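Local coordinates for uncharacterized protein (Neisseria meningitidis MC58, PDB 2R2A) that is not functionally characterised but, as the N-terminal domain of a zonular occludens toxin of the P-loop NTPase clan, probably binds nucleotide, at residues L116-H119 with R120-G123; I81-P84 with E85-G88; L20-V23 with S24-N28; K187-D190 with L191-S194. One frame throughout, in Å; residues are numbered along the deposited sequence.

How the contacts relate
Along the chain come contacts 3, 2, 1 and 4, all within the Zot domain, on a helix and in loops around its mostly parallel sheet. Contacts 1 and 2, their centres 11 Å apart, lie in loops leading into strands 125-130 and 90-93, neighbours in the sheet; Gln122 O and Gly88 N probably form a hydrogen bond between them. Contacts 3 and 4, with centres 9 Å apart, pair helix 18-28 with the C-terminal end of the modelled chain, where Leu20 and Ala27 meet Tyr189, Tyr192 and Leu191. Contacts 1 and 4 are 30 Å apart, centre to centre. The helix follows a probable Walker A loop, which puts contacts 3 and 4 nearer the presumed nucleotide site.

Contact 1: L116-H119 with R120-G123; sequences LNTH and RHQG
A type I beta turn in the loop between helix 111-114 and strand 125-130 brings Thr118 back against His121. His121 N donates to Thr118 O at 3.1 Å, with the N-H rising well out of the carbonyl plane and the bond bent to 144°. The side chains of the same two residues meet by a CH-pi contact: Thr118 CB sits over the middle of the imidazole, 3.9 Å from the His121 ring centroid, and Thr118 CG2 approaches His121 CE1 to 3.8 Å over the same face. The next pair, His119 and Arg120, runs side by side. In the conformer described, Arg120 CG rests on one face of the His119 ring, displaced toward its rim, 4.1 Å from the centroid, while the guanidinium stands nearly perpendicular to the imidazole. His119 is turned into place by a chi1 of 79°, which sets its ring between the backbone N and carbonyl carbon; Leu116 O lies at the ring edge, in plane, and ND1 bonds to Ile124 O, just ahead of strand 125-130. One water closes the corner, donating to Asn117 O at 3.0 Å and accepting from Arg120 N at 2.8 Å. Because the partner of His119 ND1 is a carbonyl oxygen, which can only accept, that bond implies a proton on ND1.

Contact 2: I81-P84 with E85-G88; sequences IKKP and ENIG
Lys83 and Asn86 form the close-packed side of this turn. Asn86 N donates to Lys83 O at 2.7 Å, a fairly straight bond at 156° with the donor tilted modestly from the carbonyl plane. The two side chains lie alongside each other and point the same way, so that Asn86 ND2 runs along the lysine methylenes, 3.4 Å from Lys83 CG. A chi1 of -62° places Asn86 CG beside its own backbone N, and the buried amide is then fixed at both ends: ND2 donates to Trp80 O and OD1 accepts from Lys42 NZ. With that many partners the amide has little freedom to flip.

Pro84 and Glu85 occupy the corners of a type I beta turn closed by the Lys83-Asn86 bond, and a second turn overlaps it, closed by a weak bond from Ile87 N to Pro84 O at 3.4 Å. Together they reverse the loop that follows helix 77-80, ahead of strand 90-93. Gly88, with positive phi, follows the turns, and its backbone pairs with that of Gln122.

The outer side is looser. Glu85 doubles back at chi2 (-99°) across the lysine chain, yet its modelled OE2 comes so near Lys83 CG and CD that this placement is doubtful. Ile87, also exposed, lays CG2 against Pro84 CA at 3.8 Å and CG1 near Pro84 O at 3.7 Å.

Contact 3: L20-V23 with S24-N28; sequences LKMV and SMMAN
The flat groups that meet here are peptide carbonyls and one amide: Met26 N lies in the carbonyl plane of Met22 and donates to Met22 O at 2.9 Å. Ser24 N, Met25 N and Ala27 N donate likewise to Leu20 O, Lys21 O and Val23 O, and these four i to i+4 bonds define the alpha helix. One turn beyond Ser24 the Asn28 amide turns back, its ND2 donating to Ser24 O at 2.9 Å with the acceptor out of the amide plane. Along one side run selenomethionines. With CG anti to the backbone N (chi1 -176°) and bends at chi2 and chi3, Met22 brings its CE against Met26 CG at 3.8 Å and Met25 CB at 4.1 Å. Lys21 CG passes Met25 SE, the two chains crossing at about a right angle. A water accepts from Lys21 NZ and, in the conformer described, also bonds Ser24 OG, which further pairs with Asp185 N; Lys21 NZ pairs with Thr183 O. The helix follows the probable Walker A loop: its selenomethionines pack on Ile92 of strand 90-93, Phe127 of strand 125-130 and Tyr148 of strand 144-152, while Leu20 and Ala27 meet Tyr189 and Leu191 of the C-terminal loop.

Contact 4: K187-D190 with L191-S194; sequences KVYD and LYES
Val188 and Leu191 close a type I beta turn, Leu191 N donating to Val188 O at 3.0 Å from well above the carbonyl plane, overlapping a similar turn over 187-190 closed by Asp190 N to Lys187 O; from Tyr192 on the chain is extended. Leu191 CB also packs over Val188 O, at 3.5 Å. The two tyrosines carry the rest. Tyr192 O lies at the edge of the Tyr189 ring, near its plane, 3.3 Å from Tyr189 CD1, and the same oxygen takes a CA-H...O contact from Tyr189 CA at 3.5 Å. The phenol rings themselves only brush, Tyr189 CE1 standing obliquely to the Tyr192 ring, 4.2 Å from its CD2. A chi1 of 176° puts Tyr192 CG anti to the backbone N, and the ring touches Thr19 of the probable Walker A motif and Leu20, in the first turn of helix 18-28. Backbone bonds join Leu191 with Lys51 and Glu193 with Gly49. Tyr189 O and Tyr192 O, both acceptors, are only 3.0 Å apart; a weak bond from Lys51 NZ to Tyr189 O and the CA-H of Tyr189, perhaps with its ring edge, at Tyr192 O would probably ease their repulsion.

Contact 1: L116-H119 with R120-G123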
# COMPACT_ATOMS: atom_id res chain seq x y z
N LEU A 116 11.45 -4.48 6.56
CA LEU A 116 10.29 -4.96 5.85
C LEU A 116 10.23 -6.46 5.85
O LEU A 116 9.15 -7.04 5.96
CB LEU A 116 10.26 -4.44 4.41
CG LEU A 116 10.02 -2.94 4.25
CD1 LEU A 116 10.13 -2.55 2.79
CD2 LEU A 116 8.67 -2.55 4.79
N ASN A 117 11.39 -7.11 5.73
CA ASN A 117 11.37 -8.56 5.58
C ASN A 117 10.95 -9.24 6.88
O ASN A 117 10.63 -10.42 6.87
CB ASN A 117 12.70 -9.09 5.06
CG ASN A 117 13.74 -9.16 6.13
OD1 ASN A 117 13.92 -10.20 6.76
ND2 ASN A 117 14.42 -8.05 6.37
N THR A 118 10.94 -8.49 7.99
CA THR A 118 10.39 -8.97 9.27
C THR A 118 9.12 -8.25 9.73
O THR A 118 8.79 -8.24 10.92
CB THR A 118 11.46 -8.96 10.41
OG1 THR A 118 12.10 -7.68 10.48
CG2 THR A 118 12.51 -10.04 10.15
N HIS A 119 8.38 -7.67 8.77
CA HIS A 119 7.12 -6.97 9.06
C HIS A 119 6.05 -7.82 9.73
O HIS A 119 5.17 -7.27 10.39
CB HIS A 119 6.54 -6.32 7.78
CG HIS A 119 5.84 -7.30 6.89
ND1 HIS A 119 4.47 -7.46 6.90
CD2 HIS A 119 6.31 -8.17 5.97
CE1 HIS A 119 4.13 -8.39 6.03
NE2 HIS A 119 5.22 -8.83 5.44
N ARG A 120 6.09 -9.14 9.53
CA ARG A 120 5.14 -10.07 10.18
C ARG A 120 5.32 -10.16 11.69
O ARG A 120 4.36 -10.48 12.41
CB ARG A 120 5.24 -11.47 9.58
CG ARG A 120 4.70 -11.60 8.18
CD ARG A 120 4.38 -13.05 7.86
NE ARG A 120 3.79 -13.16 6.53
CZ ARG A 120 3.23 -14.26 6.04
NH1 ARG A 120 3.18 -15.37 6.77
NH2 ARG A 120 2.73 -14.26 4.81
N HIS A 121 6.54 -9.91 12.16
CA HIS A 121 6.84 -9.91 13.60
C HIS A 121 5.97 -8.87 14.28
O HIS A 121 5.32 -9.17 15.27
CB HIS A 121 8.32 -9.57 13.87
CG HIS A 121 9.28 -10.61 13.40
ND1 HIS A 121 10.56 -10.72 13.90
CD2 HIS A 121 9.15 -11.60 12.48
CE1 HIS A 121 11.18 -11.73 13.30
NE2 HIS A 121 10.34 -12.28 12.44
N GLN A 122 5.94 -7.66 13.72
CA GLN A 122 5.09 -6.57 14.23
C GLN A 122 3.63 -6.70 13.74
O GLN A 122 2.80 -5.84 14.04
CB GLN A 122 5.67 -5.19 13.90
CG GLN A 122 6.99 -4.85 14.60
CD GLN A 122 8.22 -5.45 13.92
OE1 GLN A 122 8.42 -5.31 12.70
NE2 GLN A 122 9.06 -6.13 14.70
N GLY A 123 3.34 -7.80 13.03
CA GLY A 123 2.01 -8.12 12.50
C GLY A 123 1.43 -7.03 11.61
O GLY A 123 0.21 -6.84 11.58
O HOH W 1 7.85 -10.60 7.90

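Contact 2: I81-P84 with E85-G88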
# COMPACT_ATOMS: atom_id res chain seq x y z
N ILE A 81 7.11 2.09 14.07
CA ILE A 81 6.26 0.92 13.80
C ILE A 81 6.42 -0.20 14.87
O ILE A 81 5.51 -1.03 15.04
CB ILE A 81 6.40 0.36 12.35
CG1 ILE A 81 5.11 -0.33 11.89
CG2 ILE A 81 7.53 -0.64 12.23
CD1 ILE A 81 3.93 0.61 11.58
N LYS A 82 7.56 -0.20 15.57
CA LYS A 82 7.87 -1.25 16.55
C LYS A 82 7.31 -0.95 17.94
O LYS A 82 7.36 -1.80 18.85
CB LYS A 82 9.38 -1.54 16.57
CG LYS A 82 9.95 -1.52 15.16
CD LYS A 82 11.09 -2.49 14.89
CE LYS A 82 11.23 -2.66 13.35
NZ LYS A 82 12.63 -2.94 12.89
N LYS A 83 6.76 0.25 18.11
CA LYS A 83 6.20 0.62 19.41
C LYS A 83 4.80 0.10 19.66
O LYS A 83 3.93 0.20 18.79
CB LYS A 83 6.35 2.11 19.72
CG LYS A 83 5.53 3.11 18.93
CD LYS A 83 6.09 4.51 19.27
CE LYS A 83 5.55 5.59 18.35
NZ LYS A 83 6.51 6.74 18.24
N PRO A 84 4.57 -0.48 20.87
CA PRO A 84 3.36 -1.18 21.28
C PRO A 84 2.02 -0.66 20.76
O PRO A 84 1.18 -1.47 20.39
CB PRO A 84 3.38 -1.07 22.83
CG PRO A 84 4.75 -0.57 23.20
CD PRO A 84 5.59 -0.55 21.94
N GLU A 85 1.80 0.66 20.76
CA GLU A 85 0.51 1.18 20.31
C GLU A 85 0.30 0.93 18.82
O GLU A 85 -0.83 1.00 18.34
CB GLU A 85 0.37 2.67 20.61
CG GLU A 85 1.54 3.55 20.11
CD GLU A 85 2.54 3.88 21.21
OE1 GLU A 85 2.20 3.79 22.42
OE2 GLU A 85 3.68 4.24 20.87
N ASN A 86 1.39 0.63 18.12
CA ASN A 86 1.39 0.45 16.66
C ASN A 86 1.50 -0.99 16.13
O ASN A 86 1.40 -1.21 14.92
CB ASN A 86 2.48 1.31 16.03
CG ASN A 86 2.27 2.79 16.29
OD1 ASN A 86 1.15 3.27 16.46
ND2 ASN A 86 3.36 3.53 16.32
N ILE A 87 1.68 -1.96 17.02
CA ILE A 87 1.73 -3.37 16.61
C ILE A 87 0.37 -3.80 16.03
O ILE A 87 -0.68 -3.32 16.46
CB ILE A 87 2.18 -4.34 17.76
CG1 ILE A 87 1.03 -4.71 18.70
CG2 ILE A 87 3.41 -3.77 18.51
CD1 ILE A 87 1.47 -5.34 20.05
N GLY A 88 0.42 -4.64 15.00
CA GLY A 88 -0.76 -5.14 14.31
C GLY A 88 -1.49 -4.08 13.50
O GLY A 88 -2.68 -4.22 13.21

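Contact 3: L20-V23 with S24-N28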
# COMPACT_ATOMS: atom_id res chain seq x y z
N LEU A 20 -9.57 4.46 -5.35
CA LEU A 20 -10.97 4.01 -5.10
C LEU A 20 -11.05 2.51 -4.86
O LEU A 20 -11.81 2.06 -4.01
CB LEU A 20 -11.87 4.36 -6.27
CG LEU A 20 -12.17 5.85 -6.43
CD1 LEU A 20 -12.84 6.01 -7.74
CD2 LEU A 20 -13.07 6.31 -5.27
N LYS A 21 -10.26 1.71 -5.60
CA LYS A 21 -10.19 0.28 -5.28
C LYS A 21 -9.70 0.04 -3.83
O LYS A 21 -10.26 -0.79 -3.10
CB LYS A 21 -9.33 -0.48 -6.31
CG LYS A 21 -9.22 -1.98 -6.03
CD LYS A 21 -10.63 -2.60 -6.14
CE LYS A 21 -10.66 -4.09 -5.83
NZ LYS A 21 -12.12 -4.48 -6.02
N MSE A 22 -8.65 0.75 -3.43
CA MSE A 22 -8.14 0.65 -2.05
C MSE A 22 -9.22 0.97 -1.01
O MSE A 22 -9.44 0.19 -0.08
CB MSE A 22 -6.89 1.53 -1.90
CG MSE A 22 -6.20 1.45 -0.52
SE MSE A 22 -5.33 -0.29 -0.24
CE MSE A 22 -6.51 -1.11 1.15
N VAL A 23 -9.89 2.11 -1.17
CA VAL A 23 -10.99 2.49 -0.26
C VAL A 23 -12.12 1.44 -0.27
O VAL A 23 -12.69 1.10 0.77
CB VAL A 23 -11.54 3.91 -0.58
CG1 VAL A 23 -12.70 4.31 0.40
CG2 VAL A 23 -10.39 4.97 -0.59
N SER A 24 -12.44 0.92 -1.45
CA SER A 24 -13.43 -0.16 -1.60
C SER A 24 -13.04 -1.39 -0.75
O SER A 24 -13.88 -2.02 -0.08
CB SER A 24 -13.56 -0.54 -3.08
OG SER A 24 -14.75 -1.28 -3.34
N MSE A 25 -11.75 -1.73 -0.75
CA MSE A 25 -11.23 -2.82 0.09
C MSE A 25 -11.35 -2.51 1.56
O MSE A 25 -11.76 -3.36 2.36
CB MSE A 25 -9.77 -3.12 -0.29
CG MSE A 25 -9.68 -3.64 -1.73
SE MSE A 25 -7.85 -3.62 -2.47
CE MSE A 25 -7.31 -5.15 -1.45
N MSE A 26 -11.00 -1.29 1.93
CA MSE A 26 -11.13 -0.89 3.34
C MSE A 26 -12.60 -0.98 3.79
O MSE A 26 -12.87 -1.22 4.97
CB MSE A 26 -10.63 0.52 3.52
CG MSE A 26 -9.18 0.73 3.13
SE MSE A 26 -8.63 2.55 3.44
CE MSE A 26 -8.58 2.50 5.41
N ALA A 27 -13.52 -0.76 2.86
CA ALA A 27 -14.97 -0.76 3.17
C ALA A 27 -15.54 -2.18 3.30
O ALA A 27 -16.62 -2.36 3.92
CB ALA A 27 -15.74 0.00 2.11
N ASN A 28 -14.81 -3.17 2.78
CA ASN A 28 -15.34 -4.52 2.68
C ASN A 28 -14.53 -5.64 3.29
O ASN A 28 -15.10 -6.60 3.80
CB ASN A 28 -15.61 -4.86 1.23
CG ASN A 28 -16.80 -4.13 0.70
OD1 ASN A 28 -17.94 -4.36 1.15
ND2 ASN A 28 -16.56 -3.22 -0.24
O HOH W 2 -13.42 -3.92 -3.25

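Contact 4: K187-D190 with L191-S194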
# COMPACT_ATOMS: atom_id res chain seq x y z
N LYS A 187 -20.85 2.47 -2.32
CA LYS A 187 -20.80 3.52 -1.29
C LYS A 187 -19.39 4.10 -1.10
O LYS A 187 -19.12 4.76 -0.10
CB LYS A 187 -21.34 2.99 0.04
CG LYS A 187 -22.76 2.51 -0.10
CD LYS A 187 -23.42 2.27 1.25
CE LYS A 187 -24.81 1.73 1.02
NZ LYS A 187 -25.42 2.33 -0.22
N VAL A 188 -18.50 3.84 -2.06
CA VAL A 188 -17.11 4.21 -1.89
C VAL A 188 -16.96 5.71 -1.59
O VAL A 188 -16.14 6.11 -0.77
CB VAL A 188 -16.21 3.76 -3.10
CG1 VAL A 188 -16.56 4.55 -4.34
CG2 VAL A 188 -14.74 3.91 -2.76
N TYR A 189 -17.75 6.56 -2.24
CA TYR A 189 -17.64 8.00 -1.98
C TYR A 189 -18.18 8.49 -0.63
O TYR A 189 -17.96 9.66 -0.25
CB TYR A 189 -18.23 8.79 -3.13
CG TYR A 189 -17.28 8.87 -4.31
CD1 TYR A 189 -16.08 9.59 -4.21
CD2 TYR A 189 -17.57 8.23 -5.51
CE1 TYR A 189 -15.22 9.69 -5.28
CE2 TYR A 189 -16.70 8.33 -6.60
CZ TYR A 189 -15.53 9.07 -6.47
OH TYR A 189 -14.66 9.17 -7.52
N ASP A 190 -18.86 7.62 0.10
CA ASP A 190 -19.26 7.94 1.48
C ASP A 190 -18.04 7.92 2.40
O ASP A 190 -18.09 8.42 3.54
CB ASP A 190 -20.31 6.94 1.98
CG ASP A 190 -21.63 7.04 1.21
OD1 ASP A 190 -21.83 8.03 0.46
OD2 ASP A 190 -22.46 6.12 1.36
N LEU A 191 -16.95 7.33 1.90
CA LEU A 191 -15.75 7.09 2.69
C LEU A 191 -14.53 7.89 2.19
O LEU A 191 -13.48 7.88 2.83
CB LEU A 191 -15.42 5.60 2.64
CG LEU A 191 -16.41 4.59 3.21
CD1 LEU A 191 -15.89 3.19 2.95
CD2 LEU A 191 -16.58 4.80 4.69
N TYR A 192 -14.70 8.56 1.05
CA TYR A 192 -13.58 9.15 0.33
C TYR A 192 -14.05 10.33 -0.52
O TYR A 192 -15.13 10.30 -1.09
CB TYR A 192 -12.88 8.10 -0.55
CG TYR A 192 -11.75 8.65 -1.41
CD1 TYR A 192 -10.54 9.00 -0.85
CD2 TYR A 192 -11.91 8.83 -2.78
CE1 TYR A 192 -9.50 9.51 -1.61
CE2 TYR A 192 -10.86 9.35 -3.57
CZ TYR A 192 -9.66 9.68 -2.96
OH TYR A 192 -8.60 10.22 -3.68
N GLU A 193 -13.22 11.38 -0.58
CA GLU A 193 -13.41 12.54 -1.47
C GLU A 193 -12.02 12.88 -2.07
O GLU A 193 -11.03 12.92 -1.33
CB GLU A 193 -13.98 13.72 -0.68
CG GLU A 193 -15.17 14.42 -1.35
CD GLU A 193 -15.92 15.37 -0.42
OE1 GLU A 193 -15.30 16.34 0.08
OE2 GLU A 193 -17.14 15.15 -0.19
N SER A 194 -11.92 13.05 -3.38
CA SER A 194 -10.63 13.41 -4.02
C SER A 194 -10.51 14.90 -4.33
O SER A 194 -11.12 15.73 -3.66
CB SER A 194 -10.44 12.62 -5.31
OG SER A 194 -11.44 12.99 -6.25